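Local coordinates for conserved domain protein (Bacillus anthracis, PDB 3FBQ) that is of unknown function but is built largely of antiparallel beta sheets and probably contains E-set-like domains, at residues V115-I121 with W137-V143; T200-L205 with N236-I241. All coordinates share one frame; numbering follows the deposited sequence.

Contact 1: residues V115-I121 with W137-V143; sequences VNFRWNI and WNFALTV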
loop_
_atom_site.group_PDB
_atom_site.type_symbol
_atom_site.label_atom_id
_atom_site.label_comp_id
_atom_site.label_asym_id
_atom_site.label_seq_id
_atom_site.Cartn_x
_atom_site.Cartn_y
_atom_site.Cartn_z
ATOM N N VAL A 115 -8.805 -18.633 12.490
ATOM C CA VAL A 115 -8.195 -17.371 12.092
ATOM C C VAL A 115 -9.013 -16.795 10.952
ATOM O O VAL A 115 -9.068 -17.394 9.896
ATOM C CB VAL A 115 -6.747 -17.537 11.530
ATOM C CG1 VAL A 115 -6.192 -16.173 11.029
ATOM C CG2 VAL A 115 -5.814 -18.108 12.547
ATOM N N ASN A 116 -9.623 -15.638 11.159
ATOM C CA ASN A 116 -10.279 -14.902 10.086
ATOM C C ASN A 116 -9.303 -13.972 9.438
ATOM O O ASN A 116 -8.703 -13.103 10.081
ATOM C CB ASN A 116 -11.452 -14.109 10.645
ATOM C CG ASN A 116 -12.312 -14.958 11.590
ATOM O OD1 ASN A 116 -12.985 -15.911 11.146
ATOM N ND2 ASN A 116 -12.314 -14.616 12.907
ATOM N N PHE A 117 -9.096 -14.099 8.153
ATOM C CA PHE A 117 -8.138 -13.138 7.589
ATOM C C PHE A 117 -8.644 -12.497 6.307
ATOM O O PHE A 117 -9.609 -13.014 5.747
ATOM C CB PHE A 117 -6.802 -13.816 7.389
ATOM C CG PHE A 117 -6.872 -14.896 6.412
ATOM C CD1 PHE A 117 -6.589 -14.647 5.086
ATOM C CD2 PHE A 117 -7.324 -16.176 6.799
ATOM C CE1 PHE A 117 -6.666 -15.662 4.139
ATOM C CE2 PHE A 117 -7.414 -17.238 5.853
ATOM C CZ PHE A 117 -7.060 -16.977 4.522
ATOM N N ARG A 118 -8.027 -11.390 5.869
ATOM C CA ARG A 118 -8.364 -10.847 4.542
ATOM C C ARG A 118 -7.100 -10.604 3.829
ATOM O O ARG A 118 -6.166 -9.947 4.351
ATOM C CB ARG A 118 -9.224 -9.554 4.540
ATOM C CG ARG A 118 -10.204 -9.483 5.726
ATOM C CD ARG A 118 -11.677 -9.101 5.471
ATOM N NE ARG A 118 -11.858 -7.702 5.071
ATOM C CZ ARG A 118 -13.024 -7.029 5.000
ATOM N NH1 ARG A 118 -14.194 -7.595 5.335
ATOM N NH2 ARG A 118 -13.018 -5.755 4.586
ATOM N N TRP A 119 -7.048 -11.128 2.620
ATOM C CA TRP A 119 -5.942 -10.817 1.717
ATOM C C TRP A 119 -6.393 -9.776 0.698
ATOM O O TRP A 119 -7.184 -10.061 -0.191
ATOM C CB TRP A 119 -5.430 -12.097 1.038
ATOM C CG TRP A 119 -4.087 -11.922 0.462
ATOM C CD1 TRP A 119 -3.131 -11.039 0.881
ATOM C CD2 TRP A 119 -3.527 -12.627 -0.644
ATOM N NE1 TRP A 119 -2.001 -11.154 0.105
ATOM C CE2 TRP A 119 -2.215 -12.107 -0.848
ATOM C CE3 TRP A 119 -3.999 -13.651 -1.493
ATOM C CZ2 TRP A 119 -1.371 -12.580 -1.845
ATOM C CZ3 TRP A 119 -3.156 -14.146 -2.468
ATOM C CH2 TRP A 119 -1.855 -13.604 -2.650
ATOM N N ASN A 120 -5.919 -8.557 0.850
ATOM C CA ASN A 120 -6.454 -7.446 0.048
ATOM C C ASN A 120 -5.341 -6.879 -0.834
ATOM O O ASN A 120 -4.439 -6.185 -0.312
ATOM C CB ASN A 120 -7.077 -6.303 0.923
ATOM C CG ASN A 120 -8.279 -6.767 1.782
ATOM O OD1 ASN A 120 -9.127 -7.569 1.347
ATOM N ND2 ASN A 120 -8.347 -6.265 3.008
ATOM N N ILE A 121 -5.383 -7.177 -2.146
ATOM C CA ILE A 121 -4.293 -6.734 -3.001
ATOM C C ILE A 121 -4.697 -5.530 -3.741
ATOM O O ILE A 121 -5.768 -5.507 -4.317
ATOM C CB ILE A 121 -3.854 -7.781 -3.966
ATOM C CG1 ILE A 121 -3.224 -8.903 -3.156
ATOM C CG2 ILE A 121 -2.817 -7.162 -5.052
ATOM C CD1 ILE A 121 -3.255 -10.230 -3.902
ATOM N N TRP A 137 -7.875 -7.239 -5.755
ATOM C CA TRP A 137 -8.058 -8.662 -5.771
ATOM C C TRP A 137 -8.154 -8.979 -4.318
ATOM O O TRP A 137 -7.239 -8.673 -3.592
ATOM C CB TRP A 137 -6.830 -9.327 -6.346
ATOM C CG TRP A 137 -6.474 -8.986 -7.806
ATOM C CD1 TRP A 137 -6.693 -9.764 -8.880
ATOM C CD2 TRP A 137 -5.812 -7.783 -8.309
ATOM N NE1 TRP A 137 -6.239 -9.137 -10.037
ATOM C CE2 TRP A 137 -5.688 -7.930 -9.710
ATOM C CE3 TRP A 137 -5.355 -6.592 -7.712
ATOM C CZ2 TRP A 137 -5.103 -6.944 -10.520
ATOM C CZ3 TRP A 137 -4.782 -5.624 -8.500
ATOM C CH2 TRP A 137 -4.654 -5.793 -9.891
ATOM N N ASN A 138 -9.268 -9.532 -3.861
ATOM C CA ASN A 138 -9.545 -9.674 -2.436
ATOM C C ASN A 138 -9.974 -11.074 -2.100
ATOM O O ASN A 138 -10.750 -11.669 -2.848
ATOM C CB ASN A 138 -10.654 -8.717 -2.027
ATOM C CG ASN A 138 -10.320 -7.278 -2.366
ATOM O OD1 ASN A 138 -11.214 -6.488 -2.620
ATOM N ND2 ASN A 138 -9.017 -6.940 -2.453
ATOM N N PHE A 139 -9.485 -11.618 -0.987
ATOM C CA PHE A 139 -10.058 -12.828 -0.435
ATOM C C PHE A 139 -10.307 -12.546 1.018
ATOM O O PHE A 139 -9.442 -12.009 1.721
ATOM C CB PHE A 139 -9.142 -14.054 -0.592
ATOM C CG PHE A 139 -8.526 -14.219 -1.978
ATOM C CD1 PHE A 139 -8.878 -15.278 -2.778
ATOM C CD2 PHE A 139 -7.572 -13.317 -2.462
ATOM C CE1 PHE A 139 -8.299 -15.439 -4.069
ATOM C CE2 PHE A 139 -7.014 -13.446 -3.740
ATOM C CZ PHE A 139 -7.356 -14.513 -4.544
ATOM N N ALA A 140 -11.518 -12.910 1.458
ATOM C CA ALA A 140 -11.952 -12.822 2.862
ATOM C C ALA A 140 -12.336 -14.226 3.321
ATOM O O ALA A 140 -13.344 -14.752 2.891
ATOM C CB ALA A 140 -13.155 -11.914 2.962
ATOM N N LEU A 141 -11.583 -14.849 4.203
ATOM C CA LEU A 141 -11.990 -16.198 4.592
ATOM C C LEU A 141 -11.499 -16.599 5.991
ATOM O O LEU A 141 -10.581 -16.000 6.530
ATOM C CB LEU A 141 -11.610 -17.201 3.471
ATOM C CG LEU A 141 -10.201 -17.038 2.907
ATOM C CD1 LEU A 141 -9.461 -18.183 3.416
ATOM C CD2 LEU A 141 -10.142 -17.081 1.394
ATOM N N THR A 142 -12.110 -17.568 6.646
ATOM C CA THR A 142 -11.550 -17.893 7.970
ATOM C C THR A 142 -11.034 -19.361 7.936
ATOM O O THR A 142 -11.663 -20.224 7.321
ATOM C CB THR A 142 -12.580 -17.655 9.049
ATOM O OG1 THR A 142 -13.469 -18.744 9.062
ATOM C CG2 THR A 142 -13.482 -16.447 8.700
ATOM N N VAL A 143 -9.893 -19.643 8.566
ATOM C CA VAL A 143 -9.370 -21.016 8.595
ATOM C C VAL A 143 -9.345 -21.631 10.019
ATOM O O VAL A 143 -8.952 -20.970 10.959
ATOM C CB VAL A 143 -7.937 -21.095 7.979
ATOM C CG1 VAL A 143 -6.958 -20.394 8.877
ATOM C CG2 VAL A 143 -7.500 -22.520 7.790
#
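Val115, Phe117, Trp119 and Ile121 each exchange two backbone hydrogen bonds with Val143, Leu141, Phe139 and Trp137 in turn. The straightest runs from Phe117 N to Leu141 O, 2.9 Å at 174°. Between these hydrogen-bonded pairs lie the non-hydrogen-bonded ones, where a CA-H...O contact such as Arg118 CA to Phe139 O, 3.2 Å, adds a weaker link. Seven consecutive bridges, with segment axes at 157°, define the antiparallel beta hairpin of strands 114-126 and 131-144; strand 71-78 hydrogen-bonds to the other edge of 114-126. Phe117, Trp119, Ile121, Trp137 and Phe139 share the buried face, which packs on the five-stranded sheet holding strands 29-37 and 40-49. There the Trp119 and Phe139 side chains run side by side, their planes at 27° but slid apart, centroids of the Trp119 six-membered ring and the Phe139 ring 5.6 Å apart, so they barely overlap, and Trp119 CE3 meets Phe139 CD2 at 3.7 Å. Trp137 turns CE3 to Ile121 CG2, 3.7 Å away, while its NE1 hydrogen-bonds Val40 O. On the other face, the amides of Asn120 and Asn138 stand nearly perpendicular, and Asn138 OD1 is hydrogen-bonded by Ser84 of the second subunit.

Contact 2: residues T200-L205 with N236-I241; sequences TVKDDL and NATKLI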
loop_
_atom_site.group_PDB
_atom_site.type_symbol
_atom_site.label_atom_id
_atom_site.label_comp_id
_atom_site.label_asym_id
_atom_site.label_seq_id
_atom_site.Cartn_x
_atom_site.Cartn_y
_atom_site.Cartn_z
ATOM N N THR A 200 19.528 -22.150 18.032
ATOM C CA THR A 200 19.855 -23.258 17.157
ATOM C C THR A 200 19.367 -24.427 17.956
ATOM O O THR A 200 19.505 -24.434 19.194
ATOM C CB THR A 200 21.398 -23.288 16.922
ATOM O OG1 THR A 200 21.653 -23.088 15.523
ATOM C CG2 THR A 200 22.088 -24.559 17.476
ATOM N N VAL A 201 18.777 -25.400 17.274
ATOM C CA VAL A 201 18.074 -26.463 17.976
ATOM C C VAL A 201 18.569 -27.869 17.653
ATOM O O VAL A 201 18.699 -28.227 16.494
ATOM C CB VAL A 201 16.522 -26.328 17.808
ATOM C CG1 VAL A 201 15.815 -27.355 18.582
ATOM C CG2 VAL A 201 16.040 -24.960 18.299
ATOM N N LYS A 202 18.849 -28.649 18.712
ATOM C CA LYS A 202 19.098 -30.100 18.590
ATOM C C LYS A 202 18.192 -30.864 19.550
ATOM O O LYS A 202 17.644 -30.230 20.444
ATOM C CB LYS A 202 20.565 -30.406 18.899
ATOM C CG LYS A 202 21.504 -30.062 17.768
ATOM C CD LYS A 202 22.817 -30.797 17.959
ATOM C CE LYS A 202 23.708 -30.648 16.728
ATOM N NZ LYS A 202 25.173 -30.675 17.139
ATOM N N ASP A 203 18.045 -32.172 19.365
ATOM C CA ASP A 203 17.427 -33.024 20.373
ATOM C C ASP A 203 18.424 -34.037 20.926
ATOM O O ASP A 203 19.576 -34.086 20.496
ATOM C CB ASP A 203 16.210 -33.746 19.792
ATOM C CG ASP A 203 16.569 -34.643 18.623
ATOM O OD1 ASP A 203 17.773 -34.898 18.414
ATOM O OD2 ASP A 203 15.645 -35.093 17.912
ATOM N N ASP A 204 17.973 -34.844 21.880
ATOM C CA ASP A 204 18.878 -35.611 22.727
ATOM C C ASP A 204 19.834 -36.455 21.890
ATOM O O ASP A 204 20.691 -37.156 22.427
ATOM C CB ASP A 204 18.089 -36.504 23.685
ATOM C CG ASP A 204 16.656 -36.716 23.238
ATOM O OD1 ASP A 204 15.924 -35.713 23.093
ATOM O OD2 ASP A 204 16.262 -37.882 23.031
ATOM N N LEU A 205 19.680 -36.383 20.572
ATOM C CA LEU A 205 19.459 -37.573 19.761
ATOM C C LEU A 205 20.321 -37.550 18.502
ATOM O O LEU A 205 20.329 -38.506 17.727
ATOM C CB LEU A 205 17.981 -37.698 19.384
ATOM C CG LEU A 205 17.501 -39.093 18.977
ATOM C CD1 LEU A 205 18.282 -40.168 19.716
ATOM C CD2 LEU A 205 16.008 -39.241 19.226
ATOM N N ASN A 236 11.002 -39.815 18.684
ATOM C CA ASN A 236 11.796 -40.480 19.688
ATOM C C ASN A 236 12.605 -39.512 20.542
ATOM O O ASN A 236 13.345 -39.964 21.407
ATOM C CB ASN A 236 12.811 -41.450 19.066
ATOM C CG ASN A 236 12.189 -42.665 18.394
ATOM O OD1 ASN A 236 11.168 -43.250 18.844
ATOM N ND2 ASN A 236 12.859 -43.102 17.316
ATOM N N ALA A 237 12.550 -38.216 20.255
ATOM C CA ALA A 237 13.240 -37.205 21.043
ATOM C C ALA A 237 12.573 -37.016 22.404
ATOM O O ALA A 237 11.336 -36.961 22.513
ATOM C CB ALA A 237 13.277 -35.870 20.295
ATOM N N THR A 238 13.418 -36.882 23.423
ATOM C CA THR A 238 13.035 -36.651 24.822
ATOM C C THR A 238 13.300 -35.204 25.259
ATOM O O THR A 238 12.590 -34.656 26.107
ATOM C CB THR A 238 13.919 -37.525 25.738
ATOM O OG1 THR A 238 13.667 -38.905 25.451
ATOM C CG2 THR A 238 13.647 -37.222 27.211
ATOM N N LYS A 239 14.344 -34.598 24.696
ATOM C CA LYS A 239 14.820 -33.333 25.187
ATOM C C LYS A 239 15.332 -32.521 24.004
ATOM O O LYS A 239 15.927 -33.103 23.075
ATOM C CB LYS A 239 15.969 -33.567 26.182
ATOM C CG LYS A 239 15.541 -34.023 27.587
ATOM C CD LYS A 239 16.745 -34.096 28.507
ATOM C CE LYS A 239 17.818 -34.999 27.859
ATOM N NZ LYS A 239 19.281 -34.582 28.082
ATOM N N LEU A 240 15.112 -31.198 24.056
ATOM C CA LEU A 240 15.708 -30.255 23.097
ATOM C C LEU A 240 16.899 -29.556 23.722
ATOM O O LEU A 240 16.832 -29.092 24.878
ATOM C CB LEU A 240 14.708 -29.185 22.623
ATOM C CG LEU A 240 13.571 -29.737 21.757
ATOM C CD1 LEU A 240 12.381 -28.786 21.595
ATOM C CD2 LEU A 240 14.095 -30.185 20.391
ATOM N N ILE A 241 17.985 -29.467 22.958
ATOM C CA ILE A 241 19.164 -28.732 23.399
ATOM C C ILE A 241 19.251 -27.479 22.542
ATOM O O ILE A 241 19.386 -27.542 21.294
ATOM C CB ILE A 241 20.486 -29.607 23.390
ATOM C CG1 ILE A 241 20.337 -30.848 24.280
ATOM C CG2 ILE A 241 21.670 -28.793 23.913
ATOM C CD1 ILE A 241 19.883 -32.105 23.536
#
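Contact 2 is the end of an antiparallel strand pair, 200-203 against 239-241, inside the eight-stranded sheet of the DUF5643 region, where strand 196-203 runs out into a turn and strand 239-247 begins. The segment axes approach to 4.3 Å at 144°. Lys202 and Ile241 form the hydrogen-bonded pair: Lys202 N reaches Ile241 O at 2.9 Å, and the return bond from Ile241 N meets Lys202 O from above the carbonyl plane. Asp203 and Leu240 follow as a non-hydrogen-bonded pair.

Beyond this pair the Asp204 side chain joins the two segments. The Asp204 carboxylate receives the N-H groups of two successive residues: Thr238 N lies 2.8 Å from Asp204 OD1 and 3.0 Å from Asp204 OD2, on the syn side of each oxygen but tilted a little over 20° out of the carboxylate plane, so it straddles the carboxylate. Lys239 N approaches Asp204 OD1 from above the carboxylate plane, on the same face as Thr238 N. Three bonds from two donors thus hold the group across the start of strand 239-247. The Lys239 ammonium is no direct partner, since its NZ stays 6.1 Å from Asp204 OD1.

Asp203 points to the face it shares with Leu240. Its CG, set between the backbone N and the carbonyl carbon (chi1 61°), puts the carboxylate alongside Ala237 CB; OD2 accepts a hydrogen bond from Tyr209 OH and OD1 one from Asn207 N. Leu240, beside Asp203, is buried against Phe176 and Leu290. On the face of Lys202, Ile241 extends its CD1 toward the backbone of Asp203, 3.6 Å from Asp203 C. Across the buried face, Leu240 CD2 touches Val201 CG1 at 3.8 Å.

Overall arrangement
Contact 1 and contact 2 lie on opposite sides of the chain's centre, 20 and 21 Å from it, with their own centres 37 Å apart and nearest atoms about 23 Å apart. No residue is shared and nothing touches between them. They are also in series along the chain: 115-121 with 137-143 closes before 200-205 opens. Each belongs to a different sheet, contact 1 to the three-stranded one and contact 2 to the eight-stranded one. The segments of contact 1 have 15 residues between them within one hairpin; those of contact 2 have 30 and lie on non-consecutive strands. Another subunit reaches contact 1, but no other chain of the assembly touches contact 2.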